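Putative mandelate racemase (Zymomonas mobilis, PDB 2OX4) probably acts as a magnesium-dependent lyase (dehydratase) of the mandelate racemase branch of the enolase superfamily. Local coordinates at residues C[163-175]-C[190-202]. Sequence-based numbering, arbitrary orientation.
Sequences DAVKVDVLAHDRN and ETIKIGVERVEAI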
ATOM      1  N   ASP C 163       1.330 -36.797 -22.715  1.00 14.59           N
ATOM      2  CA  ASP C 163       1.916 -36.882 -21.380  1.00  9.54           C
ATOM      3  C   ASP C 163       1.325 -35.827 -20.432  1.00 14.58           C
ATOM      4  O   ASP C 163       1.932 -35.477 -19.414  1.00 14.64           O
ATOM      5  CB  ASP C 163       3.450 -36.806 -21.426  1.00 11.56           C
ATOM      6  CG  ASP C 163       3.989 -35.438 -21.881  1.00 24.04           C
ATOM      7  OD1 ASP C 163       3.222 -34.477 -22.086  1.00 17.36           O
ATOM      8  OD2 ASP C 163       5.221 -35.329 -22.030  1.00 24.18           O
ATOM      9  N   ALA C 164       0.146 -35.337 -20.793  1.00 12.09           N
ATOM     10  CA  ALA C 164      -0.629 -34.435 -19.948  1.00 10.93           C
ATOM     11  C   ALA C 164      -2.095 -34.507 -20.337  1.00  9.13           C
ATOM     12  O   ALA C 164      -2.443 -34.686 -21.522  1.00 11.87           O
ATOM     13  CB  ALA C 164      -0.107 -32.998 -20.088  1.00 12.69           C
ATOM     14  N   VAL C 165      -2.959 -34.357 -19.334  1.00  8.54           N
ATOM     15  CA  VAL C 165      -4.398 -34.333 -19.535  1.00 11.02           C
ATOM     16  C   VAL C 165      -5.030 -33.220 -18.698  1.00  8.51           C
ATOM     17  O   VAL C 165      -4.467 -32.810 -17.676  1.00 13.31           O
ATOM     18  CB  VAL C 165      -5.054 -35.688 -19.119  1.00 14.23           C
ATOM     19  CG1 VAL C 165      -4.533 -36.841 -19.997  1.00  9.34           C
ATOM     20  CG2 VAL C 165      -4.802 -35.979 -17.640  1.00 12.77           C
ATOM     21  N   LYS C 166      -6.201 -32.752 -19.125  1.00 13.75           N
ATOM     22  CA  LYS C 166      -6.985 -31.831 -18.304  1.00 12.77           C
ATOM     23  C   LYS C 166      -8.399 -32.338 -18.078  1.00 15.38           C
ATOM     24  O   LYS C 166      -9.048 -32.830 -18.995  1.00 14.31           O
ATOM     25  CB  LYS C 166      -7.031 -30.433 -18.922  1.00 11.53           C
ATOM     26  CG  LYS C 166      -7.781 -29.398 -18.052  1.00  9.59           C
ATOM     27  CD  LYS C 166      -7.645 -27.984 -18.630  1.00  9.65           C
ATOM     28  CE  LYS C 166      -8.738 -27.657 -19.638  1.00 15.56           C
ATOM     29  NZ  LYS C 166      -8.428 -26.324 -20.268  1.00 15.77           N
ATOM     30  N   VAL C 167      -8.878 -32.190 -16.850  1.00 14.22           N
ATOM     31  CA  VAL C 167     -10.187 -32.712 -16.489  1.00 14.44           C
ATOM     32  C   VAL C 167     -10.891 -31.754 -15.519  1.00 15.97           C
ATOM     33  O   VAL C 167     -10.246 -31.155 -14.645  1.00 15.38           O
ATOM     34  CB  VAL C 167     -10.052 -34.136 -15.907  1.00 15.20           C
ATOM     35  CG1 VAL C 167      -9.142 -34.157 -14.675  1.00 15.33           C
ATOM     36  CG2 VAL C 167     -11.410 -34.754 -15.637  1.00 29.59           C
ATOM     37  N   ASP C 168     -12.195 -31.584 -15.726  1.00 14.89           N
ATOM     38  CA  ASP C 168     -13.083 -30.949 -14.748  1.00 12.35           C
ATOM     39  C   ASP C 168     -13.701 -32.058 -13.906  1.00 17.56           C
ATOM     40  O   ASP C 168     -14.519 -32.842 -14.407  1.00 18.88           O
ATOM     41  CB  ASP C 168     -14.168 -30.144 -15.469  1.00 14.21           C
ATOM     42  CG  ASP C 168     -15.091 -29.378 -14.508  1.00 12.71           C
ATOM     43  OD1 ASP C 168     -15.129 -29.681 -13.292  1.00 15.31           O
ATOM     44  OD2 ASP C 168     -15.781 -28.455 -14.985  1.00 20.23           O
ATOM     45  N   VAL C 169     -13.310 -32.112 -12.636  1.00 11.90           N
ATOM     46  CA  VAL C 169     -13.727 -33.197 -11.739  1.00 13.27           C
ATOM     47  C   VAL C 169     -14.893 -32.830 -10.799  1.00 17.77           C
ATOM     48  O   VAL C 169     -15.392 -33.694 -10.073  1.00 17.94           O
ATOM     49  CB  VAL C 169     -12.538 -33.800 -10.939  1.00 20.15           C
ATOM     50  CG1 VAL C 169     -11.494 -34.393 -11.885  1.00 13.51           C
ATOM     51  CG2 VAL C 169     -11.891 -32.746 -10.025  1.00 19.05           C
ATOM     52  N   LEU C 170     -15.317 -31.558 -10.815  1.00 16.70           N
ATOM     53  CA  LEU C 170     -16.401 -31.096  -9.925  1.00 12.02           C
ATOM     54  C   LEU C 170     -17.734 -30.925 -10.622  1.00  9.69           C
ATOM     55  O   LEU C 170     -18.779 -30.954  -9.961  1.00 15.44           O
ATOM     56  CB  LEU C 170     -16.012 -29.792  -9.182  1.00 11.94           C
ATOM     57  CG  LEU C 170     -14.812 -29.865  -8.230  1.00 15.12           C
ATOM     58  CD1 LEU C 170     -14.360 -28.464  -7.762  1.00 17.54           C
ATOM     59  CD2 LEU C 170     -15.063 -30.768  -7.033  1.00 20.64           C
ATOM     60  N   ALA C 171     -17.713 -30.760 -11.947  1.00 10.39           N
ATOM     61  CA  ALA C 171     -18.890 -30.308 -12.686  1.00 13.57           C
ATOM     62  C   ALA C 171     -20.047 -31.311 -12.641  1.00 19.29           C
ATOM     63  O   ALA C 171     -21.219 -30.916 -12.618  1.00 19.25           O
ATOM     64  CB  ALA C 171     -18.537 -29.996 -14.118  1.00 18.05           C
ATOM     65  N   HIS C 172     -19.712 -32.600 -12.651  1.00 18.02           N
ATOM     66  CA  HIS C 172     -20.728 -33.647 -12.795  1.00 22.33           C
ATOM     67  C   HIS C 172     -20.857 -34.464 -11.530  1.00 13.07           C
ATOM     68  O   HIS C 172     -19.865 -34.749 -10.856  1.00 15.68           O
ATOM     69  CB  HIS C 172     -20.411 -34.553 -13.987  1.00 18.35           C
ATOM     70  CG  HIS C 172     -20.309 -33.812 -15.279  1.00 18.35           C
ATOM     71  ND1 HIS C 172     -19.118 -33.313 -15.755  1.00 20.59           N
ATOM     72  CD2 HIS C 172     -21.255 -33.453 -16.178  1.00 22.29           C
ATOM     73  CE1 HIS C 172     -19.330 -32.691 -16.902  1.00 20.82           C
ATOM     74  NE2 HIS C 172     -20.620 -32.758 -17.178  1.00 27.15           N
ATOM     75  N   ASP C 173     -22.097 -34.834 -11.202  1.00 21.67           N
ATOM     76  CA  ASP C 173     -22.321 -35.831 -10.158  1.00 18.35           C
ATOM     77  C   ASP C 173     -21.901 -37.224 -10.625  1.00 24.95           C
ATOM     78  O   ASP C 173     -21.469 -37.391 -11.767  1.00 16.46           O
ATOM     79  CB  ASP C 173     -23.768 -35.792  -9.617  1.00 23.30           C
ATOM     80  CG  ASP C 173     -24.825 -36.247 -10.634  1.00 25.29           C
ATOM     81  OD1 ASP C 173     -26.016 -35.930 -10.406  1.00 25.15           O
ATOM     82  OD2 ASP C 173     -24.503 -36.915 -11.647  1.00 27.02           O
ATOM     83  N   ARG C 174     -22.044 -38.213  -9.751  1.00 27.26           N
ATOM     84  CA  ARG C 174     -21.609 -39.578 -10.050  1.00 31.13           C
ATOM     85  C   ARG C 174     -22.442 -40.304 -11.132  1.00 24.36           C
ATOM     86  O   ARG C 174     -22.035 -41.358 -11.618  1.00 29.25           O
ATOM     87  CB  ARG C 174     -21.528 -40.398  -8.764  1.00 28.99           C
ATOM     88  CG  ARG C 174     -20.310 -40.105  -7.889  1.00 22.85           C
ATOM     89  CD  ARG C 174     -20.096 -41.253  -6.924  1.00 24.53           C
ATOM     90  NE  ARG C 174     -18.955 -41.102  -6.015  1.00 19.30           N
ATOM     91  CZ  ARG C 174     -19.036 -40.601  -4.785  1.00 22.72           C
ATOM     92  NH1 ARG C 174     -20.204 -40.170  -4.324  1.00 27.88           N
ATOM     93  NH2 ARG C 174     -17.955 -40.526  -4.014  1.00 21.61           N
ATOM     94  N   ASN C 175     -23.577 -39.724 -11.526  1.00 29.19           N
ATOM     95  CA  ASN C 175     -24.301 -40.157 -12.736  1.00 30.86           C
ATOM     96  C   ASN C 175     -23.935 -39.370 -13.994  1.00 32.06           C
ATOM     97  O   ASN C 175     -24.534 -39.571 -15.055  1.00 31.21           O
ATOM     98  CB  ASN C 175     -25.825 -40.093 -12.534  1.00 33.64           C
ATOM     99  CG  ASN C 175     -26.288 -40.799 -11.275  1.00 39.17           C
ATOM    100  OD1 ASN C 175     -27.163 -40.302 -10.569  1.00 52.93           O
ATOM    101  ND2 ASN C 175     -25.703 -41.960 -10.987  1.00 36.37           N
ATOM    102  N   GLU C 190     -18.961 -34.755   0.652  1.00 20.31           N
ATOM    103  CA  GLU C 190     -19.160 -35.710  -0.453  1.00 25.39           C
ATOM    104  C   GLU C 190     -18.721 -35.155  -1.811  1.00 22.41           C
ATOM    105  O   GLU C 190     -18.212 -35.897  -2.652  1.00 19.60           O
ATOM    106  CB  GLU C 190     -20.613 -36.201  -0.514  1.00 24.09           C
ATOM    107  CG  GLU C 190     -20.832 -37.484  -1.342  1.00 34.02           C
ATOM    108  CD  GLU C 190     -20.074 -38.697  -0.804  1.00 38.18           C
ATOM    109  OE1 GLU C 190     -19.880 -38.800   0.425  1.00 36.38           O
ATOM    110  OE2 GLU C 190     -19.673 -39.561  -1.614  1.00 42.01           O
ATOM    111  N   THR C 191     -18.894 -33.847  -2.006  1.00 20.34           N
ATOM    112  CA  THR C 191     -18.462 -33.183  -3.243  1.00 17.68           C
ATOM    113  C   THR C 191     -16.946 -33.172  -3.361  1.00 15.61           C
ATOM    114  O   THR C 191     -16.388 -33.481  -4.419  1.00 18.36           O
ATOM    115  CB  THR C 191     -19.010 -31.756  -3.328  1.00 17.35           C
ATOM    116  OG1 THR C 191     -20.439 -31.815  -3.294  1.00 24.07           O
ATOM    117  CG2 THR C 191     -18.564 -31.067  -4.631  1.00 19.26           C
ATOM    118  N   ILE C 192     -16.284 -32.817  -2.266  1.00 14.12           N
ATOM    119  CA  ILE C 192     -14.834 -32.936  -2.176  1.00 19.23           C
ATOM    120  C   ILE C 192     -14.379 -34.366  -2.503  1.00 21.16           C
ATOM    121  O   ILE C 192     -13.449 -34.565  -3.288  1.00 17.57           O
ATOM    122  CB  ILE C 192     -14.318 -32.475  -0.788  1.00 18.71           C
ATOM    123  CG1 ILE C 192     -14.733 -31.019  -0.499  1.00 14.10           C
ATOM    124  CG2 ILE C 192     -12.812 -32.666  -0.667  1.00 20.90           C
ATOM    125  CD1 ILE C 192     -14.069 -29.965  -1.419  1.00 19.27           C
ATOM    126  N   LYS C 193     -15.069 -35.353  -1.932  1.00 18.89           N
ATOM    127  CA  LYS C 193     -14.733 -36.765  -2.162  1.00 21.12           C
ATOM    128  C   LYS C 193     -14.853 -37.155  -3.637  1.00 12.33           C
ATOM    129  O   LYS C 193     -13.970 -37.832  -4.161  1.00 21.39           O
ATOM    130  CB  LYS C 193     -15.600 -37.680  -1.289  1.00 23.77           C
ATOM    131  CG  LYS C 193     -15.245 -39.167  -1.395  1.00 45.12           C
ATOM    132  CD  LYS C 193     -15.154 -39.835  -0.029  1.00 61.95           C
ATOM    133  CE  LYS C 193     -16.405 -40.635   0.287  1.00 74.34           C
ATOM    134  NZ  LYS C 193     -17.441 -39.792   0.942  1.00 78.67           N
ATOM    135  N   ILE C 194     -15.937 -36.733  -4.286  1.00 18.53           N
ATOM    136  CA  ILE C 194     -16.157 -36.989  -5.722  1.00 17.08           C
ATOM    137  C   ILE C 194     -14.992 -36.438  -6.566  1.00 27.45           C
ATOM    138  O   ILE C 194     -14.450 -37.136  -7.431  1.00 18.10           O
ATOM    139  CB  ILE C 194     -17.507 -36.409  -6.203  1.00 16.77           C
ATOM    140  CG1 ILE C 194     -18.677 -37.274  -5.709  1.00 22.89           C
ATOM    141  CG2 ILE C 194     -17.575 -36.336  -7.717  1.00 18.82           C
ATOM    142  CD1 ILE C 194     -20.037 -36.597  -5.827  1.00 22.04           C
ATOM    143  N   GLY C 195     -14.588 -35.199  -6.287  1.00 20.24           N
ATOM    144  CA  GLY C 195     -13.456 -34.604  -6.984  1.00 13.04           C
ATOM    145  C   GLY C 195     -12.146 -35.322  -6.708  1.00 14.37           C
ATOM    146  O   GLY C 195     -11.410 -35.639  -7.637  1.00 17.39           O
ATOM    147  N   VAL C 196     -11.860 -35.578  -5.434  1.00 13.57           N
ATOM    148  CA  VAL C 196     -10.640 -36.271  -5.025  1.00 16.74           C
ATOM    149  C   VAL C 196     -10.556 -37.674  -5.649  1.00 22.84           C
ATOM    150  O   VAL C 196      -9.502 -38.055  -6.163  1.00 21.64           O
ATOM    151  CB  VAL C 196     -10.511 -36.382  -3.489  1.00 18.63           C
ATOM    152  CG1 VAL C 196      -9.403 -37.354  -3.104  1.00 17.85           C
ATOM    153  CG2 VAL C 196     -10.214 -35.009  -2.869  1.00 15.59           C
ATOM    154  N   GLU C 197     -11.656 -38.428  -5.608  1.00 19.67           N
ATOM    155  CA  GLU C 197     -11.622 -39.821  -6.099  1.00 20.10           C
ATOM    156  C   GLU C 197     -11.301 -39.879  -7.598  1.00 24.15           C
ATOM    157  O   GLU C 197     -10.627 -40.806  -8.048  1.00 20.96           O
ATOM    158  CB  GLU C 197     -12.916 -40.596  -5.773  1.00 20.17           C
ATOM    159  CG  GLU C 197     -14.120 -40.209  -6.621  1.00 17.35           C
ATOM    160  CD  GLU C 197     -15.370 -41.003  -6.286  1.00 20.96           C
ATOM    161  OE1 GLU C 197     -16.305 -40.997  -7.114  1.00 26.00           O
ATOM    162  OE2 GLU C 197     -15.420 -41.600  -5.191  1.00 25.65           O
ATOM    163  N   ARG C 198     -11.764 -38.877  -8.350  1.00 16.32           N
ATOM    164  CA  ARG C 198     -11.493 -38.785  -9.781  1.00 13.48           C
ATOM    165  C   ARG C 198     -10.028 -38.441 -10.056  1.00 21.21           C
ATOM    166  O   ARG C 198      -9.383 -39.098 -10.875  1.00 18.49           O
ATOM    167  CB  ARG C 198     -12.438 -37.792 -10.456  1.00 13.08           C
ATOM    168  CG  ARG C 198     -13.867 -38.277 -10.546  1.00 14.72           C
ATOM    169  CD  ARG C 198     -14.855 -37.148 -10.699  1.00 19.98           C
ATOM    170  NE  ARG C 198     -16.220 -37.657 -10.813  1.00 18.55           N
ATOM    171  CZ  ARG C 198     -17.298 -36.908 -11.020  1.00 24.19           C
ATOM    172  NH1 ARG C 198     -17.191 -35.588 -11.117  1.00 14.90           N
ATOM    173  NH2 ARG C 198     -18.495 -37.479 -11.109  1.00 20.33           N
ATOM    174  N   VAL C 199      -9.500 -37.434  -9.357  1.00 17.69           N
ATOM    175  CA  VAL C 199      -8.084 -37.071  -9.483  1.00 15.59           C
ATOM    176  C   VAL C 199      -7.176 -38.232  -9.077  1.00 13.64           C
ATOM    177  O   VAL C 199      -6.217 -38.565  -9.792  1.00 16.49           O
ATOM    178  CB  VAL C 199      -7.727 -35.812  -8.629  1.00 15.01           C
ATOM    179  CG1 VAL C 199      -6.207 -35.572  -8.633  1.00 13.33           C
ATOM    180  CG2 VAL C 199      -8.483 -34.581  -9.147  1.00 13.21           C
ATOM    181  N   GLU C 200      -7.500 -38.857  -7.944  1.00 18.55           N
ATOM    182  CA  GLU C 200      -6.774 -40.036  -7.458  1.00 20.15           C
ATOM    183  C   GLU C 200      -6.799 -41.215  -8.447  1.00 18.83           C
ATOM    184  O   GLU C 200      -5.760 -41.847  -8.692  1.00 18.95           O
ATOM    185  CB  GLU C 200      -7.341 -40.480  -6.109  1.00 20.52           C
ATOM    186  CG  GLU C 200      -6.515 -41.541  -5.412  1.00 33.36           C
ATOM    187  CD  GLU C 200      -6.810 -41.618  -3.932  1.00 46.54           C
ATOM    188  OE1 GLU C 200      -5.847 -41.774  -3.152  1.00 47.24           O
ATOM    189  OE2 GLU C 200      -8.000 -41.516  -3.552  1.00 50.10           O
ATOM    190  N   ALA C 201      -7.981 -41.499  -8.997  1.00 22.35           N
ATOM    191  CA  ALA C 201      -8.152 -42.545 -10.015  1.00 19.04           C
ATOM    192  C   ALA C 201      -7.254 -42.310 -11.230  1.00 24.53           C
ATOM    193  O   ALA C 201      -6.570 -43.231 -11.699  1.00 15.49           O
ATOM    194  CB  ALA C 201      -9.605 -42.631 -10.449  1.00 15.76           C
ATOM    195  N   ILE C 202      -7.270 -41.079 -11.735  1.00 18.47           N
ATOM    196  CA  ILE C 202      -6.448 -40.707 -12.879  1.00 16.89           C
ATOM    197  C   ILE C 202      -4.961 -40.830 -12.548  1.00 14.99           C
ATOM    198  O   ILE C 202      -4.219 -41.443 -13.312  1.00 20.32           O
ATOM    199  CB  ILE C 202      -6.777 -39.291 -13.398  1.00 14.06           C
ATOM    200  CG1 ILE C 202      -8.180 -39.250 -14.021  1.00 20.41           C
ATOM    201  CG2 ILE C 202      -5.755 -38.853 -14.430  1.00 14.86           C
ATOM    202  CD1 ILE C 202      -8.796 -37.823 -14.105  1.00 14.30           C
TER
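Val169 presses its two methyls onto the helix where Gly195 offers only backbone: CG2 lies 3.9 Å from Gly195 CA, while CG1 rests on Arg198 CB and meets Val199 CG2. Leu170 CD2 settles over the same turn, close to Gly195 CA and Thr191 O. Farther along, Ile202 and Val167 reach toward each other tip to tip, CD1 to CG1 at 3.7 Å. Beside these apolar contacts the extended Arg198 side chain slides past Val169 in the opposite direction, and its buried guanidinium ties down the loop after the strand. NH1 donates to Val169 O from above the carbonyl plane, and to His172 O at 2.8 Å, tilted 24° from the plane of that carbonyl; NH2 adds weak bonds to His172 O and Asp173 O and a hydrogen bond to Gly145 O. Ile194 CG2 covers one guanidinium face, 3.3 Å above the plane. Strand 164-167, its loop and helix 189-206 form a beta-alpha unit of the TIM-barrel domain, whose next strand, 211-215, carries the magnesium ligand Glu215. The partly exposed end is held by a salt-bridge network instead. With CG anti to the carbonyl carbon (chi1 -76°) and an extended chain beyond, Arg174 crosses Ile194, whose CG1 sits over the guanidinium centre. Side-on, NE and NH2 grip separate oxygens of Glu197, NE to OE1 at 2.9 Å; end-on, NH1 and NH2 share Glu190 OE2, NH1 on its anti lone pair at 2.8 Å. A leucine at Arg174 would probably leave both carboxylates without this shared cation and free Glu197 to turn. Exposed Lys193 curls back to salt-bridge the other Glu190 oxygen, NZ to OE1 at 2.7 Å, and Glu190 also packs on Asp209 of a neighbouring subunit.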